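Local coordinates for protein nickel-dependent hydrogenase large subunit (Allochromatium vinosum, PDB 3MYR) that oxidises molecular hydrogen at a nickel-iron centre, handing the electrons to an acceptor, and probably recycles the hydrogen released by nitrogenase, at residues B[110-113]-B[114-118]; B[145-148]-B[149-153]; B[165-169]-B[170-174]; B[195-198]-B[199-203]. All blocks are in the same frame, centred on the assembly; numbering follows the deposited sequence.

Contacts 1, 3 and 4 form a connected set, while contact 2 stands apart on helix 145-160. The loop of contact 1 meets that of contact 3, with centres 11 Å apart, through a probable hydrogen bond of 2.9 Å from G173 N to D118 OD2. On the helical side of contact 1, H110 NE2 packs 3.4 Å from L195 CG of contact 4. Contact 2 comes no nearer than about 9 to 10 Å, nearest atoms, to the other three. All four lie away from the nickel-iron site. Contact 4 approaches the electron-transfer chain, the side chain of A202 being about 14 Å from an iron-sulfur cluster, and contacts 1, 3 and 4 all touch the small subunit.

Contact 1 (B[110-113]-B[114-118]); sequences HLHA and LDWVD
H112 and W116 meet as an edge-to-face aromatic pair where helix 86-112 gives way to the loop that follows it. The edge of the indole, led by NE1, points at one face of the imidazole, with the centroid of its five-membered ring 4.6 Å from that of H112. The planes are inclined at 64°. NE1 sits toward the rim of the imidazole face, 3.3 Å from CE1 of H112. In H112, CG is anti to the backbone N and beside the carbonyl carbon (chi1 -154°), which brings the ring toward D115 and W116.

Polar side-chain contact is slighter. D115 OD1 lies at the edge of the H112 ring, near its plane, and takes a weak hydrogen bond from ND1 at 3.5 Å. The carboxylate stands almost perpendicular to the ring, 87° between planes. Its stronger partners lie elsewhere: H550 ND1 for OD1, and R12, in a salt bridge, for OD2. The other imidazole nitrogen, NE2 of H112, is bonded to T430 OG1.

The backbone bonds close the turn. D115 N binds H112 O at 2.9 Å, and A113 O accepts twice, from W116 N and V117 N, each at 2.8 Å. One buried carbonyl thus holds two successive amides. Apolar packing adds A113 CB against V117 CG2 at 4.5 Å.

Helix 543-551 packs on H112, D115 and W116, helix 181-201 supports H110 and V117, and D118, at the N-cap, leads into helix 119-122.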
# COMPACT_ATOMS: atom_id res chain seq x y z
N HIS B 110 -2.14 -12.82 2.61
CA HIS B 110 -3.24 -12.18 3.32
C HIS B 110 -4.30 -11.64 2.39
O HIS B 110 -5.47 -11.55 2.77
CB HIS B 110 -2.68 -11.08 4.27
CG HIS B 110 -1.68 -11.67 5.22
ND1 HIS B 110 -0.41 -11.18 5.36
CD2 HIS B 110 -1.72 -12.83 5.93
CE1 HIS B 110 0.28 -11.97 6.17
NE2 HIS B 110 -0.51 -12.96 6.55
N LEU B 111 -3.92 -11.37 1.14
CA LEU B 111 -4.88 -10.88 0.12
C LEU B 111 -5.27 -11.93 -0.93
O LEU B 111 -6.45 -12.05 -1.25
CB LEU B 111 -4.41 -9.59 -0.57
CG LEU B 111 -3.95 -8.47 0.41
CD1 LEU B 111 -3.68 -7.15 -0.38
CD2 LEU B 111 -4.88 -8.15 1.46
N HIS B 112 -4.33 -12.73 -1.41
CA HIS B 112 -4.60 -13.57 -2.57
C HIS B 112 -5.00 -14.99 -2.12
O HIS B 112 -5.90 -15.61 -2.69
CB HIS B 112 -3.31 -13.68 -3.45
CG HIS B 112 -3.58 -13.97 -4.92
ND1 HIS B 112 -4.85 -14.19 -5.43
CD2 HIS B 112 -2.74 -14.06 -5.97
CE1 HIS B 112 -4.77 -14.35 -6.76
NE2 HIS B 112 -3.50 -14.24 -7.11
N ALA B 113 -4.35 -15.51 -1.09
CA ALA B 113 -4.35 -16.96 -0.86
C ALA B 113 -5.78 -17.53 -0.58
O ALA B 113 -6.09 -18.68 -1.01
CB ALA B 113 -3.44 -17.30 0.25
N LEU B 114 -6.68 -16.73 0.03
CA LEU B 114 -8.04 -17.21 0.29
C LEU B 114 -8.89 -17.45 -0.97
O LEU B 114 -9.99 -18.04 -0.88
CB LEU B 114 -8.82 -16.35 1.28
CG LEU B 114 -8.19 -16.28 2.69
CD1 LEU B 114 -9.06 -15.42 3.64
CD2 LEU B 114 -7.92 -17.67 3.30
N ASP B 115 -8.38 -17.02 -2.13
CA ASP B 115 -8.95 -17.43 -3.42
C ASP B 115 -8.65 -18.89 -3.79
O ASP B 115 -9.29 -19.46 -4.68
CB ASP B 115 -8.50 -16.56 -4.61
CG ASP B 115 -8.90 -15.07 -4.47
OD1 ASP B 115 -8.32 -14.18 -5.19
OD2 ASP B 115 -9.74 -14.78 -3.59
N TRP B 116 -7.62 -19.46 -3.21
CA TRP B 116 -7.07 -20.73 -3.70
C TRP B 116 -7.14 -21.74 -2.57
O TRP B 116 -6.96 -22.94 -2.82
CB TRP B 116 -5.58 -20.60 -4.09
CG TRP B 116 -5.25 -19.49 -5.01
CD1 TRP B 116 -4.74 -18.25 -4.68
CD2 TRP B 116 -5.46 -19.48 -6.43
NE1 TRP B 116 -4.59 -17.50 -5.82
CE2 TRP B 116 -5.04 -18.21 -6.90
CE3 TRP B 116 -5.96 -20.42 -7.35
CZ2 TRP B 116 -5.10 -17.86 -8.27
CZ3 TRP B 116 -6.04 -20.07 -8.70
CH2 TRP B 116 -5.62 -18.79 -9.15
N VAL B 117 -7.19 -21.23 -1.33
CA VAL B 117 -7.10 -22.05 -0.11
C VAL B 117 -8.45 -22.04 0.59
O VAL B 117 -9.03 -20.97 0.83
CB VAL B 117 -6.05 -21.44 0.85
CG1 VAL B 117 -6.15 -22.04 2.26
CG2 VAL B 117 -4.62 -21.60 0.27
N ASP B 118 -8.98 -23.23 0.85
CA ASP B 118 -10.27 -23.38 1.54
C ASP B 118 -10.03 -23.59 3.05
O ASP B 118 -9.57 -24.65 3.50
CB ASP B 118 -11.01 -24.56 0.90
CG ASP B 118 -12.44 -24.74 1.44
OD1 ASP B 118 -12.72 -24.30 2.58
OD2 ASP B 118 -13.26 -25.41 0.77

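Contact 2 (B[145-148]-B[149-153]); sequences PGYF and ADTQK
Y147 O is gripped twice by T151, one turn further along helix 145-160. The backbone N and the hydroxyl OG1 of T151 both donate to it, each at 2.8 Å, and they arrive from opposite faces of the carbonyl plane. This is the i to i+4 pattern of an alpha helix, with a threonine hydroxyl bonded back to the same carbonyl as its own amide. With OG1 anti to its carbonyl carbon (chi1 -60°), the hydroxyl faces the preceding turn and reaches Y147 O.

The same hydroxyl lies over one face of the Y147 ring, 3.9 Å above its plane and displaced toward the rim. Y147 presents that face because its CG is anti to the backbone N (chi1 163°), which swings the ring out beside the helix with one face turned to T151 OG1. Y147 CD2 in turn sits over the centre of one face of the F148 ring, so the two neighbouring rings pack together. Both side chains lean on helix 181-201, Y147 on A189 and F148 on L185 and A189, and F148 also reaches T130 of helix 127-137.

The remaining turns close regularly, from A149 N to P145 O, D150 N to G146 O and Q152 N to F148 O. D150 and G146 lie on the exposed side of the helix.

The polar end of Y147 is bonded to E193 OE2. A water beside that hydroxyl end bridges the two side chains, giving one hydrogen to Y147 OH at 3.0 Å and the other to T151 OG1 at 3.1 Å.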
# COMPACT_ATOMS: atom_id res chain seq x y z
N PRO B 145 3.85 -32.10 13.51
CA PRO B 145 2.44 -32.49 13.52
C PRO B 145 1.71 -31.82 14.66
O PRO B 145 0.59 -31.33 14.46
CB PRO B 145 2.46 -34.03 13.66
CG PRO B 145 3.80 -34.38 13.05
CD PRO B 145 4.75 -33.24 13.42
N GLY B 146 2.31 -31.76 15.85
CA GLY B 146 1.65 -31.06 16.98
C GLY B 146 1.40 -29.58 16.67
O GLY B 146 0.37 -29.00 17.04
N TYR B 147 2.30 -28.92 15.95
CA TYR B 147 2.09 -27.53 15.57
C TYR B 147 0.87 -27.34 14.60
O TYR B 147 0.02 -26.43 14.76
CB TYR B 147 3.37 -27.05 14.91
CG TYR B 147 3.20 -25.80 14.10
CD1 TYR B 147 3.06 -24.52 14.72
CD2 TYR B 147 3.24 -25.86 12.70
CE1 TYR B 147 2.98 -23.32 13.92
CE2 TYR B 147 3.16 -24.69 11.92
CZ TYR B 147 3.01 -23.45 12.53
OH TYR B 147 2.94 -22.36 11.69
N PHE B 148 0.82 -28.19 13.57
CA PHE B 148 -0.34 -28.26 12.70
C PHE B 148 -1.65 -28.62 13.42
O PHE B 148 -2.67 -27.97 13.17
CB PHE B 148 -0.10 -29.16 11.47
CG PHE B 148 0.86 -28.56 10.51
CD1 PHE B 148 2.08 -29.20 10.22
CD2 PHE B 148 0.60 -27.30 9.97
CE1 PHE B 148 2.99 -28.61 9.30
CE2 PHE B 148 1.52 -26.69 9.04
CZ PHE B 148 2.70 -27.34 8.71
N ALA B 149 -1.59 -29.54 14.37
CA ALA B 149 -2.77 -29.94 15.14
C ALA B 149 -3.18 -28.75 16.01
O ALA B 149 -4.35 -28.46 16.13
CB ALA B 149 -2.47 -31.21 16.06
N ASP B 150 -2.21 -28.05 16.62
CA ASP B 150 -2.54 -26.86 17.47
C ASP B 150 -3.07 -25.71 16.63
O ASP B 150 -4.03 -25.07 17.00
CB ASP B 150 -1.38 -26.45 18.39
CG ASP B 150 -1.02 -27.61 19.49
OD1 ASP B 150 0.04 -27.53 20.23
OD2 ASP B 150 -1.77 -28.65 19.58
N THR B 151 -2.52 -25.49 15.45
CA THR B 151 -3.08 -24.48 14.55
C THR B 151 -4.49 -24.84 14.12
O THR B 151 -5.42 -24.02 14.19
CB THR B 151 -2.21 -24.35 13.27
OG1 THR B 151 -0.89 -23.97 13.67
CG2 THR B 151 -2.73 -23.31 12.35
N GLN B 152 -4.67 -26.07 13.66
CA GLN B 152 -6.00 -26.51 13.25
C GLN B 152 -7.04 -26.34 14.40
O GLN B 152 -8.19 -25.89 14.19
CB GLN B 152 -5.91 -27.99 12.81
CG GLN B 152 -7.22 -28.64 12.40
CD GLN B 152 -7.01 -30.08 11.97
OE1 GLN B 152 -7.12 -30.40 10.77
NE2 GLN B 152 -6.58 -30.91 12.90
N LYS B 153 -6.66 -26.71 15.61
CA LYS B 153 -7.58 -26.59 16.73
C LYS B 153 -8.01 -25.14 17.03
O LYS B 153 -9.20 -24.87 17.30
CB LYS B 153 -6.99 -27.27 17.95
CG LYS B 153 -7.63 -26.79 19.24
CD LYS B 153 -8.47 -27.90 19.96
CE LYS B 153 -7.55 -28.89 20.75
NZ LYS B 153 -6.14 -28.35 20.91
O HOH W 1 0.29 -21.35 12.51

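Contact 3 (B[165-169]-B[170-174]); sequences GIFAN and GYWGH
F167 O and the indole of W172 tie together two successive type II beta turns, F167 to G170 and Y171 to H174, in the loop between helices 145-160 and 181-201. W172 NE1 donates to F167 O at 3.0 Å, nearly straight at 157°. The proton meets a lone pair in the carbonyl plane, and the oxygen lies near the plane of the indole, so the bond fixes the rotation of that ring. The bond that closes the first turn, G170 N to F167 O, is weak at 3.3 Å.

W172 has CG beside its backbone N and anti to its carbonyl carbon (chi1 -42°), which folds the indole back over the first turn. One face then lies on G170, whose CA is 3.6 Å above the plane, an approach suited to a residue without a side chain. F167 has its CG on the same side of its backbone. In an offset edge-to-face pair, planes at 81°, the edge of the W172 indole points to the face of F167, the centroid of its six-membered ring 5.7 Å from that of F167. V119 of helix 119-122 touches both residues.

Y171, with a similar first torsion, projects its ring toward the small subunit, where its OH bonds to S49 N of that chain. On its way the ring passes N169 O, 3.9 Å from Y171 CE1. Within the aromatic pair, W172 CZ2 makes the close approach, 3.9 Å from F167 CD1.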
# COMPACT_ATOMS: atom_id res chain seq x y z
N GLY B 165 -16.33 -13.95 11.73
CA GLY B 165 -15.48 -12.76 11.51
C GLY B 165 -15.26 -12.61 9.99
O GLY B 165 -16.21 -12.68 9.21
N ILE B 166 -14.00 -12.50 9.58
CA ILE B 166 -13.66 -12.22 8.19
C ILE B 166 -13.87 -13.45 7.29
O ILE B 166 -13.73 -13.34 6.08
CB ILE B 166 -12.17 -11.74 8.05
CG1 ILE B 166 -11.22 -12.85 8.50
CG2 ILE B 166 -11.95 -10.41 8.84
CD1 ILE B 166 -9.68 -12.57 8.22
N PHE B 167 -14.14 -14.59 7.90
CA PHE B 167 -14.47 -15.80 7.16
C PHE B 167 -15.97 -15.99 6.90
O PHE B 167 -16.35 -16.93 6.19
CB PHE B 167 -13.98 -17.08 7.87
CG PHE B 167 -12.48 -17.17 8.05
CD1 PHE B 167 -11.62 -16.47 7.23
CD2 PHE B 167 -11.95 -18.12 8.92
CE1 PHE B 167 -10.23 -16.55 7.39
CE2 PHE B 167 -10.57 -18.26 9.05
CZ PHE B 167 -9.71 -17.44 8.28
N ALA B 168 -16.81 -15.16 7.51
CA ALA B 168 -18.28 -15.31 7.38
C ALA B 168 -18.77 -15.13 5.93
O ALA B 168 -18.26 -14.25 5.21
CB ALA B 168 -19.01 -14.29 8.33
N ASN B 169 -19.77 -15.95 5.52
CA ASN B 169 -20.31 -15.95 4.14
C ASN B 169 -19.26 -16.23 3.06
O ASN B 169 -19.42 -15.75 1.92
CB ASN B 169 -21.00 -14.59 3.78
CG ASN B 169 -22.07 -14.15 4.82
OD1 ASN B 169 -22.45 -12.96 4.94
ND2 ASN B 169 -22.53 -15.10 5.57
N GLY B 170 -18.15 -16.89 3.42
CA GLY B 170 -17.05 -17.11 2.48
C GLY B 170 -17.49 -18.22 1.52
O GLY B 170 -18.58 -18.82 1.65
N TYR B 171 -16.65 -18.49 0.53
CA TYR B 171 -17.04 -19.30 -0.58
C TYR B 171 -16.60 -20.74 -0.35
O TYR B 171 -16.50 -21.51 -1.28
CB TYR B 171 -16.50 -18.70 -1.91
CG TYR B 171 -16.91 -17.23 -2.14
CD1 TYR B 171 -18.13 -16.74 -1.67
CD2 TYR B 171 -16.04 -16.33 -2.76
CE1 TYR B 171 -18.46 -15.37 -1.81
CE2 TYR B 171 -16.36 -14.96 -2.89
CZ TYR B 171 -17.55 -14.49 -2.42
OH TYR B 171 -17.88 -13.16 -2.58
N TRP B 172 -16.32 -21.09 0.90
CA TRP B 172 -15.77 -22.40 1.25
C TRP B 172 -16.59 -23.53 0.56
O TRP B 172 -17.83 -23.52 0.55
CB TRP B 172 -15.80 -22.58 2.78
CG TRP B 172 -15.38 -21.30 3.49
CD1 TRP B 172 -16.12 -20.60 4.42
CD2 TRP B 172 -14.16 -20.55 3.30
NE1 TRP B 172 -15.44 -19.47 4.80
CE2 TRP B 172 -14.26 -19.40 4.13
CE3 TRP B 172 -13.03 -20.72 2.49
CZ2 TRP B 172 -13.23 -18.42 4.20
CZ3 TRP B 172 -12.01 -19.73 2.52
CH2 TRP B 172 -12.11 -18.61 3.39
N GLY B 173 -15.90 -24.54 0.04
CA GLY B 173 -16.61 -25.71 -0.57
C GLY B 173 -16.97 -25.43 -2.04
O GLY B 173 -17.47 -26.33 -2.74
N HIS B 174 -16.67 -24.23 -2.54
CA HIS B 174 -16.88 -23.95 -3.98
C HIS B 174 -16.00 -24.94 -4.79
O HIS B 174 -14.86 -25.28 -4.35
CB HIS B 174 -16.45 -22.51 -4.28
CG HIS B 174 -16.83 -22.02 -5.65
ND1 HIS B 174 -16.15 -22.40 -6.79
CD2 HIS B 174 -17.72 -21.07 -6.04
CE1 HIS B 174 -16.68 -21.79 -7.84
NE2 HIS B 174 -17.59 -20.94 -7.40

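Contact 4 (B[195-198]-B[199-203]); sequences LAWQ and RDTAK
W197 and T201 pack tightly one turn apart near the C-terminal end of helix 181-201. T201 OG1 sits 3.2 Å from CE2 of W197, over one face of the indole and toward its rim. T201 CB makes a CH-pi contact with the same face, 4.2 Å from the centroid of the six-membered ring. CG of W197 is anti to the backbone N (chi1 168°), which extends the indole outward with one face toward T201. The backbone bond between the two, T201 N to W197 O, is 2.9 Å long.

R199 is packed as closely. Its chain bends at chi3 (57°) and folds back so that L195 O lies over the centre of one guanidinium face, 3.4 Å from CZ. Residues of the small subunit take several polar ends: its E30 pairs with R199 NH2, and its T22 O accepts from both R199 NE and Q198 NE2. Q198 OE1 bonds H102 NE2 of the large subunit.

The partly exposed side is looser. D200 N reaches A196 O only weakly, at 3.4 Å, and the salt bridge of D200 with K203 is long. A water fills in here, donating to A196 O at 2.7 Å and to D200 OD1 at 3.1 Å.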
# COMPACT_ATOMS: atom_id res chain seq x y z
N LEU B 195 2.08 -13.21 9.12
CA LEU B 195 1.76 -12.00 9.87
C LEU B 195 2.86 -11.71 10.91
O LEU B 195 3.16 -10.55 11.13
CB LEU B 195 0.42 -12.09 10.64
CG LEU B 195 -0.82 -12.16 9.80
CD1 LEU B 195 -1.98 -12.70 10.71
CD2 LEU B 195 -1.06 -10.72 9.28
N ALA B 196 3.38 -12.72 11.61
CA ALA B 196 4.46 -12.47 12.60
C ALA B 196 5.75 -12.01 11.86
O ALA B 196 6.46 -11.12 12.29
CB ALA B 196 4.76 -13.72 13.42
N TRP B 197 6.04 -12.65 10.74
CA TRP B 197 7.25 -12.30 10.00
C TRP B 197 7.18 -10.85 9.45
O TRP B 197 8.15 -10.06 9.52
CB TRP B 197 7.43 -13.31 8.82
CG TRP B 197 8.48 -12.86 7.85
CD1 TRP B 197 9.85 -13.11 7.91
CD2 TRP B 197 8.25 -12.06 6.67
NE1 TRP B 197 10.45 -12.51 6.80
CE2 TRP B 197 9.48 -11.91 6.02
CE3 TRP B 197 7.09 -11.53 6.07
CZ2 TRP B 197 9.62 -11.14 4.86
CZ3 TRP B 197 7.23 -10.71 4.96
CH2 TRP B 197 8.49 -10.57 4.33
N GLN B 198 6.00 -10.46 8.97
CA GLN B 198 5.91 -9.13 8.31
C GLN B 198 6.16 -7.99 9.28
O GLN B 198 6.78 -7.01 8.93
CB GLN B 198 4.62 -8.95 7.51
CG GLN B 198 3.30 -8.97 8.27
CD GLN B 198 3.01 -7.70 9.04
OE1 GLN B 198 3.44 -6.57 8.69
NE2 GLN B 198 2.28 -7.88 10.12
N ARG B 199 5.71 -8.13 10.53
CA ARG B 199 5.79 -7.03 11.48
C ARG B 199 7.21 -6.95 12.03
O ARG B 199 7.70 -5.86 12.35
CB ARG B 199 4.77 -7.15 12.64
CG ARG B 199 4.94 -8.40 13.58
CD ARG B 199 3.82 -8.34 14.69
NE ARG B 199 2.48 -8.31 14.07
CZ ARG B 199 1.70 -9.39 13.93
NH1 ARG B 199 0.51 -9.29 13.32
NH2 ARG B 199 2.04 -10.55 14.52
N ASP B 200 7.90 -8.06 12.00
CA ASP B 200 9.33 -7.98 12.21
C ASP B 200 10.13 -7.33 11.09
O ASP B 200 10.97 -6.45 11.31
CB ASP B 200 9.88 -9.36 12.48
CG ASP B 200 10.31 -9.48 13.91
OD1 ASP B 200 9.38 -9.33 14.81
OD2 ASP B 200 11.61 -9.42 14.09
N THR B 201 9.87 -7.76 9.87
CA THR B 201 10.47 -7.14 8.68
C THR B 201 10.31 -5.60 8.58
O THR B 201 11.20 -4.90 8.08
CB THR B 201 9.88 -7.87 7.44
OG1 THR B 201 10.33 -9.24 7.52
CG2 THR B 201 10.33 -7.25 6.12
N ALA B 202 9.15 -5.08 9.02
CA ALA B 202 8.87 -3.66 8.99
C ALA B 202 9.86 -2.83 9.81
O ALA B 202 9.94 -1.60 9.62
CB ALA B 202 7.46 -3.41 9.52
N LYS B 203 10.56 -3.46 10.75
CA LYS B 203 11.60 -2.74 11.55
C LYS B 203 12.72 -2.21 10.66
O LYS B 203 13.42 -1.27 11.03
CB LYS B 203 12.25 -3.74 12.55
CG LYS B 203 11.25 -4.14 13.65
CD LYS B 203 11.91 -5.12 14.57
CE LYS B 203 10.91 -5.46 15.70
NZ LYS B 203 11.65 -6.52 16.46
O HOH W 2 6.72 -10.93 14.98